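Local coordinates for 4-hydroxy-tetrahydrodipicolinate synthase (PDB 1O5K), which probably catalyses the condensation of pyruvate with aspartate beta-semialdehyde to 4-hydroxy-tetrahydrodipicolinate, a step of lysine biosynthesis, at residues P24-E29 / F276-L281; L50-T55 / K69-T74; S59-E64 / R282-P287; S222-K227 / A269-M274; K256-E261 / E294-V299. All coordinates share one frame; numbering follows the deposited sequence.

Interaction 1 (P24-E29 / F276-L281); sequences PFKNGE and FIENEL
The carboxylate of E280 takes two backbone N-H groups of a tight turn, one on each oxygen. N27 N donates to E280 OE2 at 2.7 Å, and G28 N donates to E280 OE1 at 2.8 Å. Both bonds use syn lone pairs, and the second is the straighter, with 151° at the hydrogen against 140°, so the pair fixes the rotation of the carboxylate. An alanine in place of E280 would remove both acceptors and would probably loosen the attachment of the turn to 276-281. Beside this grip, E278 bends at chi2 (-72°) and sets OE2 3.9 Å from K26 NZ, a long salt bridge between crossing chains. P24 meets I277 at about a right angle, P24 CB lying 3.8 Å from I277 CG2. The F25 ring offers its edge, with CD1 3.7 Å from E280 O. Two waters knit the backbones: one accepts from F25 N and lies by the carbonyls of E278 and E280, and the other donates to F25 O while accepting from E278 N.

What presents the two N-H groups is a type I' turn from K26 to E29, closed by reciprocal K26 and E29 backbone bonds into a beta hairpin. The E280 chain, extended beyond CG, runs past F25 O to reach it. Around the contact, K268 of helix 265-273 packs on F25 and I277 and bonds to E280 O, while R37 of helix 32-44 bonds to F276 O. The contact joins the hairpin of strands 25-26 and 29-30 to the loop between helices 265-273 and 290-302.

Interaction 2 (L50-T55 / K69-T74); sequences LIVLGT and KLVSRT
V52 overlaps two helix residues with its two methyls. CG1, anti to the backbone N (chi1 174°), lies 3.8 Å from L70 CD2, the side chains crossing obliquely; V52 CG2 meets T74 tip to tip, 3.8 Å from T74 CG2. That T74 methyl also touches L50, whose CD1 is 3.8 Å from T74 CG2. L53 follows with a left-handed backbone conformation (phi 62°), and its side chain also points to the helix. Its CD2 comes within 3.8 Å of L70 CD2, while the L53 side chain crosses that of V71 at about a right angle, L53 CD1 3.9 Å from V71 CG2.

The contact joins strand 49-52 to helix 64-78 in a beta-alpha-beta unit completed by strand 84-87, a repeating element of the TIM barrel. The short segments run nearly antiparallel (163°), their axes 10.1 Å apart. Past L53 the chain reaches T55, predicted to belong to the catalytic proton relay.

No hydrogen bond crosses between strand and helix. The one hydroxyl at the interface, T74 OG1, donates to L70 O at 2.7 Å, from above the carbonyl plane, and is also bonded to Y35 OH; this buried hydroxyl is satisfied, and adhesion rests on methyl packing.

Interaction 3 (S59-E64 / R282-P287); sequences SPTVNE and RLPLVP
NH2 of R282 is gripped by two acceptors, the carbonyl oxygen of G28 and, in a salt bridge, OE2 of E66. The neighbouring NH1 of R282 donates to T61 O at 2.8 Å. The bond is moderately bent, 149° at the hydrogen; T61 O sits in the guanidinium plane, whereas the donor stands above the carbonyl plane by 25°. An R282 chain extended from CG to NE carries the group this far, sliding past T61 in the opposite direction. T61 places OG1 between its backbone N and carbonyl carbon (chi1 57°), 3.6 Å from R282 CB. A water joins T61 OG1 to R282 O, at 2.8 Å from each, and T61 OG1 also bonds to E58 O. T61 CG2 lies 3.5 Å from L283 O, the carbonyl of the cis peptide bond leading into P284.

The contact ties the loop from strand 49-52 into helix 64-78, with N63 as N-cap, to the loop ahead of helix 290-302. P284 packs on N91 of the second subunit. A leucine at this arginine would lose every guanidinium bond and would probably weaken the link between the two loops and G28. With a carboxylate and carbonyl oxygens around it, the guanidinium is likely to stay charged.

Interaction 4 (S222-K227 / A269-M274); sequences SNVAPK and AALNLM
V224 holds CG1 anti to its carbonyl carbon (chi1 -61°), and this branch carries the contact. It is 3.7 Å from L271 CD2, where the chains cross obliquely, and 4.0 Å from the A270 methyl carbon CB. M274 crosses V224 at about a right angle, its sulphur SD 3.8 Å from V224 CB. The M274 chain is straight through chi2 and bends at chi3 (85°), which brings CE to 3.7 Å from V224 O. That carbonyl oxygen also accepts from Y41 OH of helix 32-44.

In the TIM barrel this contact lies just past strand 216-219: the loop before helix 226-237, with A225 as N-cap, packs on helix 265-273. A270 and L271 of that helix, with M274 near its end, converge on V224.

L271 does not aim its CB at the loop; its chain, with chi2 at 166°, swings the end inward, so that CD2 lies 3.7 Å from N223 O. N223 turns CB toward L271 CD1, 4.2 Å off, while its amide bonds to backbone: ND2 donates to A20 O and V220 O, and OD1 accepts from V22 N, holding the side chain about 4 Å from that of T56, predicted to bind pyruvate.

Interaction 5 (K256-E261 / E294-V299); sequences KALFVE and ELLRNV
Beyond the barrel the chain ends in the helical C-terminal region of the DapA family, and here the end of helix 241-257 meets helix 290-302. A257 lies at the middle, its CA 6.3 Å from L296 CA. Its lone methyl carbon, A257 CB, faces the helix and touches three residues: L295 CD2 at 3.9 Å, L296 CD2 at 3.9 Å and, more loosely, V299 CG2 at 4.4 Å.

The two leucines reach the methyl by different torsions. L295 has CG anti to the backbone N (chi1 167°), while L296 has CG anti to the carbonyl carbon (chi1 -68°), and its CB does not point at the partner although its end closes in. L258 crosses L296 at about a right angle, CD2 to CD2 at 3.8 Å. V260 instead meets L295 tip to tip, V260 CG1 being 3.9 Å from L295 CD2. A type I turn from A257 to V260 brings both ends of the turn against the helix; its closing bond, V260 N to A257 O, is weak.

Helix 265-273 packs alongside, with V267 on L258 and A269 on L296. K256 points its charge the other way, to D204 and to D180 of the third subunit, while E261 OE2 accepts from S289 N and bonds to T292 OG1. Between 256-261 and 294-299 no hydrogen bond or salt bridge forms. Methyl-to-methyl packing holds the two pieces, so their mutual fit depends on side-chain shape, and the charges of K256 and E261 are engaged outside the two segments.

Interactions 1 and 3 are contiguous: R282 follows L281 and returns to the hairpin, its CZ 3.5 Å from F25 CE2, with the two centres about 11 Å apart. Interaction 2 joins interaction 3 through L53 CD2, 3.9 Å from V62 CG1. Interaction 4 meets interaction 1 where F276 N lies 2.9 Å from L271 O, a probable hydrogen bond, and meets interaction 5 where A269 CB packs on L296 CD1. Relative to the side chain of T56, predicted to bind pyruvate, that of N223 in interaction 4 is about 4 Å away, against about 9 Å for L53, L281 and L258, so interaction 4 comes closest of these four to that predicted site.

Interaction 1 (P24-E29 / F276-L281)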
# COMPACT_ATOMS: atom_id res chain seq x y z
N PRO A 24 8.32 6.56 -32.90
CA PRO A 24 8.95 5.43 -33.54
C PRO A 24 10.42 5.64 -33.82
O PRO A 24 10.86 6.75 -34.12
CB PRO A 24 8.18 5.29 -34.86
CG PRO A 24 6.96 6.15 -34.69
CD PRO A 24 7.36 7.23 -33.78
N PHE A 25 11.17 4.55 -33.70
CA PHE A 25 12.57 4.49 -34.00
C PHE A 25 12.83 3.40 -34.99
O PHE A 25 12.13 2.38 -35.02
CB PHE A 25 13.43 4.19 -32.76
CG PHE A 25 13.21 5.16 -31.59
CD1 PHE A 25 12.75 4.70 -30.35
CD2 PHE A 25 13.46 6.52 -31.73
CE1 PHE A 25 12.56 5.56 -29.29
CE2 PHE A 25 13.24 7.38 -30.68
CZ PHE A 25 12.81 6.93 -29.47
N LYS A 26 13.86 3.62 -35.79
CA LYS A 26 14.42 2.57 -36.67
C LYS A 26 15.94 2.64 -36.60
O LYS A 26 16.50 3.73 -36.74
CB LYS A 26 13.98 2.79 -38.09
CG LYS A 26 14.48 1.68 -39.02
CD LYS A 26 13.56 1.50 -40.20
CE LYS A 26 14.15 0.51 -41.19
NZ LYS A 26 13.31 0.44 -42.42
N ASN A 27 16.62 1.52 -36.37
CA ASN A 27 18.05 1.54 -36.13
C ASN A 27 18.45 2.55 -35.03
O ASN A 27 19.50 3.18 -35.12
CB ASN A 27 18.83 1.85 -37.43
CG ASN A 27 18.70 0.77 -38.48
OD1 ASN A 27 18.59 -0.40 -38.15
ND2 ASN A 27 18.78 1.16 -39.78
N GLY A 28 17.57 2.73 -34.05
CA GLY A 28 17.78 3.65 -32.96
C GLY A 28 17.60 5.11 -33.29
O GLY A 28 17.66 5.93 -32.39
N GLU A 29 17.30 5.42 -34.54
CA GLU A 29 17.03 6.81 -34.97
C GLU A 29 15.53 7.11 -35.04
O GLU A 29 14.74 6.21 -35.23
CB GLU A 29 17.68 6.99 -36.34
CG GLU A 29 19.18 6.71 -36.31
CD GLU A 29 19.89 7.69 -35.38
OE1 GLU A 29 20.72 7.24 -34.54
OE2 GLU A 29 19.57 8.90 -35.44
N PHE A 276 2.79 -0.81 -38.27
CA PHE A 276 2.98 0.64 -38.28
C PHE A 276 4.43 1.08 -38.01
O PHE A 276 4.88 2.07 -38.60
CB PHE A 276 2.10 1.32 -37.26
CG PHE A 276 0.70 1.56 -37.69
CD1 PHE A 276 -0.33 0.80 -37.17
CD2 PHE A 276 0.40 2.59 -38.56
CE1 PHE A 276 -1.64 1.03 -37.55
CE2 PHE A 276 -0.92 2.82 -38.95
CZ PHE A 276 -1.93 2.04 -38.44
N ILE A 277 5.12 0.39 -37.10
CA ILE A 277 6.45 0.80 -36.63
C ILE A 277 7.32 -0.45 -36.44
O ILE A 277 6.80 -1.58 -36.44
CB ILE A 277 6.37 1.59 -35.32
CG1 ILE A 277 5.98 0.68 -34.14
CG2 ILE A 277 5.42 2.73 -35.43
CD1 ILE A 277 6.16 1.39 -32.75
N GLU A 278 8.62 -0.23 -36.32
CA GLU A 278 9.53 -1.25 -35.84
C GLU A 278 9.39 -1.30 -34.33
O GLU A 278 8.97 -0.33 -33.70
CB GLU A 278 10.99 -0.93 -36.15
CG GLU A 278 11.29 -0.62 -37.60
CD GLU A 278 11.25 -1.85 -38.48
OE1 GLU A 278 11.03 -2.98 -38.00
OE2 GLU A 278 11.40 -1.65 -39.70
N ASN A 279 9.65 -2.47 -33.76
CA ASN A 279 9.49 -2.69 -32.34
C ASN A 279 10.82 -2.33 -31.64
O ASN A 279 11.56 -3.21 -31.21
CB ASN A 279 9.07 -4.12 -32.09
CG ASN A 279 8.75 -4.41 -30.65
OD1 ASN A 279 8.77 -5.55 -30.19
ND2 ASN A 279 8.47 -3.40 -29.94
N GLU A 280 11.13 -1.03 -31.61
CA GLU A 280 12.44 -0.56 -31.10
C GLU A 280 12.15 0.47 -30.03
O GLU A 280 11.28 1.33 -30.22
CB GLU A 280 13.26 0.12 -32.18
CG GLU A 280 13.87 -0.78 -33.22
CD GLU A 280 14.94 -0.06 -34.01
OE1 GLU A 280 15.63 0.85 -33.46
OE2 GLU A 280 15.09 -0.41 -35.17
N LEU A 281 12.92 0.39 -28.94
CA LEU A 281 12.83 1.34 -27.86
C LEU A 281 14.24 1.77 -27.53
O LEU A 281 15.20 1.17 -27.98
CB LEU A 281 12.20 0.71 -26.61
CG LEU A 281 10.72 0.35 -26.84
CD1 LEU A 281 10.49 -1.09 -27.12
CD2 LEU A 281 9.81 0.87 -25.74
O HOH W 1 9.80 2.17 -32.52
O HOH W 2 9.65 2.42 -36.39

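Interaction 2 (L50-T55 / K69-T74)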
# COMPACT_ATOMS: atom_id res chain seq x y z
N LEU A 50 -3.24 15.69 -30.27
CA LEU A 50 -2.06 14.83 -30.14
C LEU A 50 -1.16 15.39 -29.06
O LEU A 50 -0.81 16.60 -29.07
CB LEU A 50 -1.26 14.69 -31.42
CG LEU A 50 -1.93 14.05 -32.63
CD1 LEU A 50 -1.05 14.22 -33.81
CD2 LEU A 50 -2.19 12.59 -32.39
N ILE A 51 -0.76 14.50 -28.16
CA ILE A 51 0.22 14.76 -27.14
C ILE A 51 1.51 14.07 -27.59
O ILE A 51 1.58 12.84 -27.69
CB ILE A 51 -0.21 14.30 -25.75
CG1 ILE A 51 -1.28 15.27 -25.16
CG2 ILE A 51 0.97 14.25 -24.83
CD1 ILE A 51 -2.61 15.22 -25.87
N VAL A 52 2.50 14.89 -27.91
CA VAL A 52 3.79 14.42 -28.42
C VAL A 52 4.83 14.54 -27.30
O VAL A 52 4.84 15.53 -26.55
CB VAL A 52 4.18 15.31 -29.63
CG1 VAL A 52 5.56 14.98 -30.13
CG2 VAL A 52 3.17 15.11 -30.80
N LEU A 53 5.74 13.57 -27.20
CA LEU A 53 6.80 13.59 -26.19
C LEU A 53 6.30 13.57 -24.74
O LEU A 53 6.86 14.21 -23.88
CB LEU A 53 7.78 14.76 -26.44
CG LEU A 53 8.50 14.58 -27.78
CD1 LEU A 53 9.06 15.93 -28.22
CD2 LEU A 53 9.60 13.53 -27.73
N GLY A 54 5.25 12.81 -24.50
CA GLY A 54 4.89 12.40 -23.13
C GLY A 54 5.70 11.14 -22.89
O GLY A 54 6.60 10.76 -23.68
N THR A 55 5.36 10.47 -21.79
CA THR A 55 5.98 9.21 -21.39
C THR A 55 5.86 8.18 -22.46
O THR A 55 6.78 7.41 -22.73
CB THR A 55 5.27 8.63 -20.10
OG1 THR A 55 4.60 9.67 -19.37
CG2 THR A 55 6.31 8.22 -19.13
N LYS A 69 12.57 18.22 -34.33
CA LYS A 69 12.15 17.59 -35.58
C LYS A 69 10.79 16.93 -35.46
O LYS A 69 9.97 17.05 -36.36
CB LYS A 69 13.16 16.52 -36.00
CG LYS A 69 14.45 17.08 -36.49
CD LYS A 69 15.42 15.97 -36.79
CE LYS A 69 16.66 16.50 -37.54
NZ LYS A 69 17.41 15.37 -38.19
N LEU A 70 10.55 16.25 -34.35
CA LEU A 70 9.32 15.53 -34.13
C LEU A 70 8.19 16.53 -33.95
O LEU A 70 7.11 16.35 -34.51
CB LEU A 70 9.47 14.62 -32.92
CG LEU A 70 8.31 13.65 -32.61
CD1 LEU A 70 8.20 12.59 -33.69
CD2 LEU A 70 8.52 12.97 -31.29
N VAL A 71 8.41 17.60 -33.17
CA VAL A 71 7.34 18.56 -32.91
C VAL A 71 6.97 19.25 -34.24
O VAL A 71 5.78 19.38 -34.60
CB VAL A 71 7.73 19.57 -31.84
CG1 VAL A 71 6.75 20.81 -31.83
CG2 VAL A 71 7.79 18.85 -30.50
N SER A 72 7.99 19.74 -34.95
CA SER A 72 7.76 20.46 -36.20
C SER A 72 7.05 19.58 -37.20
O SER A 72 6.11 20.03 -37.89
CB SER A 72 9.08 20.96 -36.77
OG SER A 72 9.60 21.95 -35.89
N ARG A 73 7.47 18.32 -37.30
CA ARG A 73 6.84 17.42 -38.26
C ARG A 73 5.37 17.14 -37.90
O ARG A 73 4.54 17.03 -38.77
CB ARG A 73 7.61 16.12 -38.42
CG ARG A 73 7.11 15.24 -39.57
CD ARG A 73 7.17 16.00 -40.94
NE ARG A 73 6.45 15.35 -42.02
CZ ARG A 73 6.01 15.98 -43.13
NH1 ARG A 73 6.18 17.29 -43.30
NH2 ARG A 73 5.37 15.31 -44.09
N THR A 74 5.04 17.04 -36.61
CA THR A 74 3.67 16.79 -36.18
C THR A 74 2.80 17.98 -36.59
O THR A 74 1.74 17.82 -37.22
CB THR A 74 3.60 16.63 -34.68
OG1 THR A 74 4.52 15.59 -34.28
CG2 THR A 74 2.20 16.17 -34.28

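Interaction 3 (S59-E64 / R282-P287)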
# COMPACT_ATOMS: atom_id res chain seq x y z
N SER A 59 9.87 10.46 -23.95
CA SER A 59 10.52 11.72 -23.73
C SER A 59 11.87 11.68 -23.02
O SER A 59 12.71 12.50 -23.35
CB SER A 59 9.58 12.72 -23.08
OG SER A 59 9.18 12.29 -21.82
N PRO A 60 12.11 10.78 -22.04
CA PRO A 60 13.41 10.75 -21.36
C PRO A 60 14.60 10.48 -22.28
O PRO A 60 15.69 10.93 -21.98
CB PRO A 60 13.25 9.59 -20.34
CG PRO A 60 11.85 9.58 -20.09
CD PRO A 60 11.20 9.80 -21.45
N THR A 61 14.37 9.81 -23.41
CA THR A 61 15.45 9.39 -24.27
C THR A 61 15.51 10.05 -25.66
O THR A 61 16.34 9.67 -26.50
CB THR A 61 15.45 7.87 -24.45
OG1 THR A 61 14.21 7.47 -24.97
CG2 THR A 61 15.61 7.16 -23.12
N VAL A 62 14.67 11.06 -25.87
CA VAL A 62 14.68 11.81 -27.13
C VAL A 62 15.41 13.12 -26.89
O VAL A 62 15.03 13.88 -26.01
CB VAL A 62 13.26 12.06 -27.59
CG1 VAL A 62 13.25 12.91 -28.85
CG2 VAL A 62 12.58 10.70 -27.89
N ASN A 63 16.43 13.38 -27.70
CA ASN A 63 17.34 14.49 -27.45
C ASN A 63 16.75 15.79 -28.00
O ASN A 63 15.73 15.78 -28.68
CB ASN A 63 18.75 14.15 -27.94
CG ASN A 63 18.93 14.32 -29.44
OD1 ASN A 63 18.28 15.16 -30.08
ND2 ASN A 63 19.85 13.54 -30.01
N GLU A 64 17.34 16.93 -27.66
CA GLU A 64 16.69 18.19 -28.02
C GLU A 64 16.50 18.40 -29.51
O GLU A 64 15.46 18.91 -29.94
CB GLU A 64 17.45 19.40 -27.43
CG GLU A 64 17.39 19.48 -25.91
CD GLU A 64 17.33 20.93 -25.40
OE1 GLU A 64 17.99 21.83 -26.00
OE2 GLU A 64 16.59 21.16 -24.41
N ARG A 282 14.38 2.85 -26.78
CA ARG A 282 15.72 3.20 -26.32
C ARG A 282 15.96 2.83 -24.83
O ARG A 282 15.04 3.01 -23.96
CB ARG A 282 15.92 4.68 -26.50
CG ARG A 282 16.07 5.06 -27.94
CD ARG A 282 16.29 6.52 -28.14
NE ARG A 282 16.47 6.84 -29.56
CZ ARG A 282 16.56 8.08 -30.03
NH1 ARG A 282 16.52 9.13 -29.20
NH2 ARG A 282 16.74 8.27 -31.31
N LEU A 283 17.17 2.41 -24.54
CA LEU A 283 17.55 2.02 -23.19
C LEU A 283 17.32 3.22 -22.27
O LEU A 283 17.59 4.37 -22.67
CB LEU A 283 19.03 1.54 -23.16
CG LEU A 283 19.31 0.14 -23.70
CD1 LEU A 283 20.75 -0.13 -23.53
CD2 LEU A 283 18.47 -0.90 -22.95
N PRO A 284 16.81 3.01 -21.05
CA PRO A 284 16.64 1.70 -20.40
C PRO A 284 15.38 0.87 -20.75
O PRO A 284 15.18 -0.16 -20.11
CB PRO A 284 16.58 2.08 -18.92
CG PRO A 284 15.86 3.41 -18.95
CD PRO A 284 16.44 4.11 -20.14
N LEU A 285 14.60 1.27 -21.76
CA LEU A 285 13.48 0.47 -22.20
C LEU A 285 13.98 -0.55 -23.21
O LEU A 285 14.99 -0.34 -23.89
CB LEU A 285 12.34 1.29 -22.77
CG LEU A 285 11.75 2.34 -21.83
CD1 LEU A 285 10.53 2.97 -22.45
CD2 LEU A 285 11.42 1.75 -20.44
N VAL A 286 13.31 -1.71 -23.21
CA VAL A 286 13.65 -2.81 -24.09
C VAL A 286 12.36 -3.39 -24.62
O VAL A 286 11.30 -3.12 -24.06
CB VAL A 286 14.44 -3.92 -23.40
CG1 VAL A 286 15.81 -3.40 -22.83
CG2 VAL A 286 13.57 -4.63 -22.33
N PRO A 287 12.40 -4.09 -25.75
CA PRO A 287 11.20 -4.71 -26.30
C PRO A 287 10.45 -5.70 -25.39
O PRO A 287 11.02 -6.38 -24.53
CB PRO A 287 11.72 -5.44 -27.55
CG PRO A 287 12.89 -4.60 -27.99
CD PRO A 287 13.55 -4.24 -26.65
O HOH W 3 13.17 5.10 -23.94

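Interaction 4 (S222-K227 / A269-M274)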
# COMPACT_ATOMS: atom_id res chain seq x y z
N SER A 222 -5.54 4.71 -27.63
CA SER A 222 -5.86 5.29 -28.90
C SER A 222 -4.75 5.21 -29.95
O SER A 222 -5.04 5.44 -31.14
CB SER A 222 -6.28 6.76 -28.75
OG SER A 222 -5.25 7.57 -28.18
N ASN A 223 -3.50 4.92 -29.57
CA ASN A 223 -2.48 4.65 -30.59
C ASN A 223 -2.91 3.52 -31.52
O ASN A 223 -2.65 3.57 -32.72
CB ASN A 223 -1.16 4.27 -29.94
CG ASN A 223 -0.34 5.48 -29.49
OD1 ASN A 223 0.44 6.05 -30.28
ND2 ASN A 223 -0.46 5.83 -28.20
N VAL A 224 -3.54 2.50 -30.96
CA VAL A 224 -3.94 1.34 -31.73
C VAL A 224 -5.41 1.30 -32.04
O VAL A 224 -5.80 0.81 -33.10
CB VAL A 224 -3.51 -0.00 -31.08
CG1 VAL A 224 -1.97 -0.06 -30.96
CG2 VAL A 224 -4.16 -0.21 -29.75
N ALA A 225 -6.24 1.86 -31.15
CA ALA A 225 -7.68 1.82 -31.32
C ALA A 225 -8.31 3.21 -31.18
O ALA A 225 -9.13 3.43 -30.29
CB ALA A 225 -8.24 0.88 -30.26
N PRO A 226 -7.93 4.15 -32.05
CA PRO A 226 -8.40 5.52 -31.94
C PRO A 226 -9.91 5.64 -32.07
O PRO A 226 -10.53 6.36 -31.30
CB PRO A 226 -7.66 6.24 -33.07
CG PRO A 226 -7.34 5.16 -34.04
CD PRO A 226 -7.00 3.99 -33.17
N LYS A 227 -10.50 4.95 -33.04
CA LYS A 227 -11.95 5.10 -33.25
C LYS A 227 -12.74 4.64 -32.06
O LYS A 227 -13.74 5.29 -31.72
CB LYS A 227 -12.37 4.30 -34.48
CG LYS A 227 -13.87 4.27 -34.79
CD LYS A 227 -14.01 3.55 -36.15
CE LYS A 227 -15.27 2.73 -36.26
NZ LYS A 227 -15.23 1.90 -37.51
N ALA A 269 4.98 -2.83 -29.20
CA ALA A 269 4.88 -4.22 -29.74
C ALA A 269 3.57 -4.41 -30.52
O ALA A 269 3.56 -5.00 -31.58
CB ALA A 269 5.06 -5.26 -28.64
N ALA A 270 2.49 -3.83 -30.01
CA ALA A 270 1.18 -3.81 -30.66
C ALA A 270 1.21 -3.08 -32.03
O ALA A 270 0.74 -3.60 -33.05
CB ALA A 270 0.13 -3.16 -29.70
N LEU A 271 1.78 -1.87 -32.05
CA LEU A 271 1.92 -1.11 -33.31
C LEU A 271 2.77 -1.87 -34.33
O LEU A 271 2.48 -1.87 -35.56
CB LEU A 271 2.50 0.27 -33.01
CG LEU A 271 1.43 1.17 -32.34
CD1 LEU A 271 2.13 2.38 -31.76
CD2 LEU A 271 0.40 1.61 -33.31
N ASN A 272 3.78 -2.56 -33.84
CA ASN A 272 4.58 -3.39 -34.75
C ASN A 272 3.78 -4.57 -35.34
O ASN A 272 3.84 -4.88 -36.58
CB ASN A 272 5.83 -3.89 -34.03
CG ASN A 272 6.67 -4.81 -34.89
OD1 ASN A 272 6.82 -5.98 -34.56
ND2 ASN A 272 7.26 -4.28 -35.96
N LEU A 273 3.04 -5.28 -34.49
CA LEU A 273 2.20 -6.38 -34.96
C LEU A 273 1.25 -5.86 -36.05
O LEU A 273 1.01 -6.52 -37.04
CB LEU A 273 1.39 -6.98 -33.82
CG LEU A 273 2.15 -7.86 -32.83
CD1 LEU A 273 1.29 -8.15 -31.61
CD2 LEU A 273 2.59 -9.16 -33.45
N MET A 274 0.77 -4.63 -35.87
CA MET A 274 -0.17 -4.04 -36.79
C MET A 274 0.51 -3.49 -38.06
O MET A 274 -0.18 -3.08 -38.97
CB MET A 274 -0.99 -2.94 -36.10
CG MET A 274 -1.96 -3.54 -35.11
SD MET A 274 -2.68 -2.26 -34.00
CE MET A 274 -3.94 -1.77 -35.04

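Interaction 5 (K256-E261 / E294-V299)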
# COMPACT_ATOMS: atom_id res chain seq x y z
N LYS A 256 -5.91 -3.35 -20.47
CA LYS A 256 -5.06 -4.05 -19.51
C LYS A 256 -3.77 -4.58 -20.15
O LYS A 256 -2.68 -4.45 -19.58
CB LYS A 256 -5.83 -5.20 -18.85
CG LYS A 256 -7.08 -4.66 -18.13
CD LYS A 256 -6.72 -3.66 -16.99
CE LYS A 256 -7.89 -2.76 -16.61
NZ LYS A 256 -7.84 -2.28 -15.16
N ALA A 257 -3.91 -5.15 -21.35
CA ALA A 257 -2.76 -5.74 -22.02
C ALA A 257 -1.67 -4.72 -22.31
O ALA A 257 -0.47 -5.07 -22.34
CB ALA A 257 -3.18 -6.43 -23.30
N LEU A 258 -2.07 -3.46 -22.56
CA LEU A 258 -1.11 -2.44 -22.92
C LEU A 258 -0.26 -1.98 -21.72
O LEU A 258 0.66 -1.21 -21.85
CB LEU A 258 -1.85 -1.26 -23.62
CG LEU A 258 -2.31 -1.59 -25.03
CD1 LEU A 258 -3.07 -0.42 -25.62
CD2 LEU A 258 -1.12 -1.97 -25.99
N PHE A 259 -0.55 -2.50 -20.54
CA PHE A 259 0.23 -2.20 -19.38
C PHE A 259 0.75 -3.40 -18.61
O PHE A 259 1.17 -3.26 -17.49
CB PHE A 259 -0.61 -1.26 -18.49
CG PHE A 259 -0.92 0.00 -19.17
CD1 PHE A 259 -0.07 1.07 -19.03
CD2 PHE A 259 -2.03 0.11 -19.99
CE1 PHE A 259 -0.35 2.29 -19.70
CE2 PHE A 259 -2.31 1.30 -20.65
CZ PHE A 259 -1.45 2.38 -20.49
N VAL A 260 0.81 -4.56 -19.26
CA VAL A 260 1.40 -5.72 -18.58
C VAL A 260 2.91 -5.55 -18.38
O VAL A 260 3.49 -6.22 -17.54
CB VAL A 260 1.05 -7.06 -19.26
CG1 VAL A 260 -0.44 -7.31 -19.18
CG2 VAL A 260 1.49 -7.08 -20.73
N GLU A 261 3.54 -4.72 -19.21
CA GLU A 261 4.88 -4.23 -18.97
C GLU A 261 4.77 -2.74 -19.06
O GLU A 261 3.80 -2.23 -19.60
CB GLU A 261 5.85 -4.72 -20.03
CG GLU A 261 5.99 -6.23 -19.98
CD GLU A 261 7.11 -6.72 -20.87
OE1 GLU A 261 8.27 -6.41 -20.60
OE2 GLU A 261 6.81 -7.41 -21.86
N GLU A 294 2.44 -12.26 -27.43
CA GLU A 294 1.47 -13.33 -27.65
C GLU A 294 0.08 -12.86 -27.18
O GLU A 294 -0.91 -13.03 -27.88
CB GLU A 294 1.97 -14.52 -26.84
CG GLU A 294 1.46 -15.91 -27.01
CD GLU A 294 2.33 -16.80 -26.09
OE1 GLU A 294 3.35 -17.36 -26.58
OE2 GLU A 294 2.07 -16.79 -24.85
N LEU A 295 0.05 -12.22 -26.01
CA LEU A 295 -1.19 -11.68 -25.42
C LEU A 295 -1.73 -10.55 -26.30
O LEU A 295 -2.90 -10.52 -26.67
CB LEU A 295 -0.91 -11.15 -24.01
CG LEU A 295 -1.99 -10.27 -23.37
CD1 LEU A 295 -3.22 -11.12 -23.15
CD2 LEU A 295 -1.51 -9.69 -22.06
N LEU A 296 -0.88 -9.59 -26.61
CA LEU A 296 -1.31 -8.53 -27.49
C LEU A 296 -1.88 -9.09 -28.82
O LEU A 296 -2.94 -8.63 -29.27
CB LEU A 296 -0.15 -7.59 -27.77
CG LEU A 296 0.30 -6.79 -26.55
CD1 LEU A 296 1.66 -6.22 -26.91
CD2 LEU A 296 -0.73 -5.71 -26.20
N ARG A 297 -1.21 -10.07 -29.44
CA ARG A 297 -1.66 -10.58 -30.73
C ARG A 297 -3.11 -11.10 -30.60
O ARG A 297 -3.99 -10.81 -31.45
CB ARG A 297 -0.73 -11.70 -31.24
CG ARG A 297 -0.92 -11.98 -32.70
CD ARG A 297 -0.14 -13.13 -33.27
NE ARG A 297 1.26 -12.81 -33.53
CZ ARG A 297 2.26 -13.11 -32.73
NH1 ARG A 297 2.06 -13.76 -31.59
NH2 ARG A 297 3.49 -12.76 -33.08
N ASN A 298 -3.35 -11.82 -29.51
CA ASN A 298 -4.67 -12.39 -29.24
C ASN A 298 -5.74 -11.35 -29.00
O ASN A 298 -6.81 -11.40 -29.57
CB ASN A 298 -4.59 -13.31 -28.02
CG ASN A 298 -3.92 -14.65 -28.36
OD1 ASN A 298 -3.87 -15.07 -29.52
ND2 ASN A 298 -3.37 -15.31 -27.33
N VAL A 299 -5.42 -10.41 -28.13
CA VAL A 299 -6.31 -9.32 -27.79
C VAL A 299 -6.57 -8.42 -29.00
O VAL A 299 -7.72 -7.99 -29.22
CB VAL A 299 -5.73 -8.49 -26.61
CG1 VAL A 299 -6.42 -7.17 -26.48
CG2 VAL A 299 -5.88 -9.26 -25.28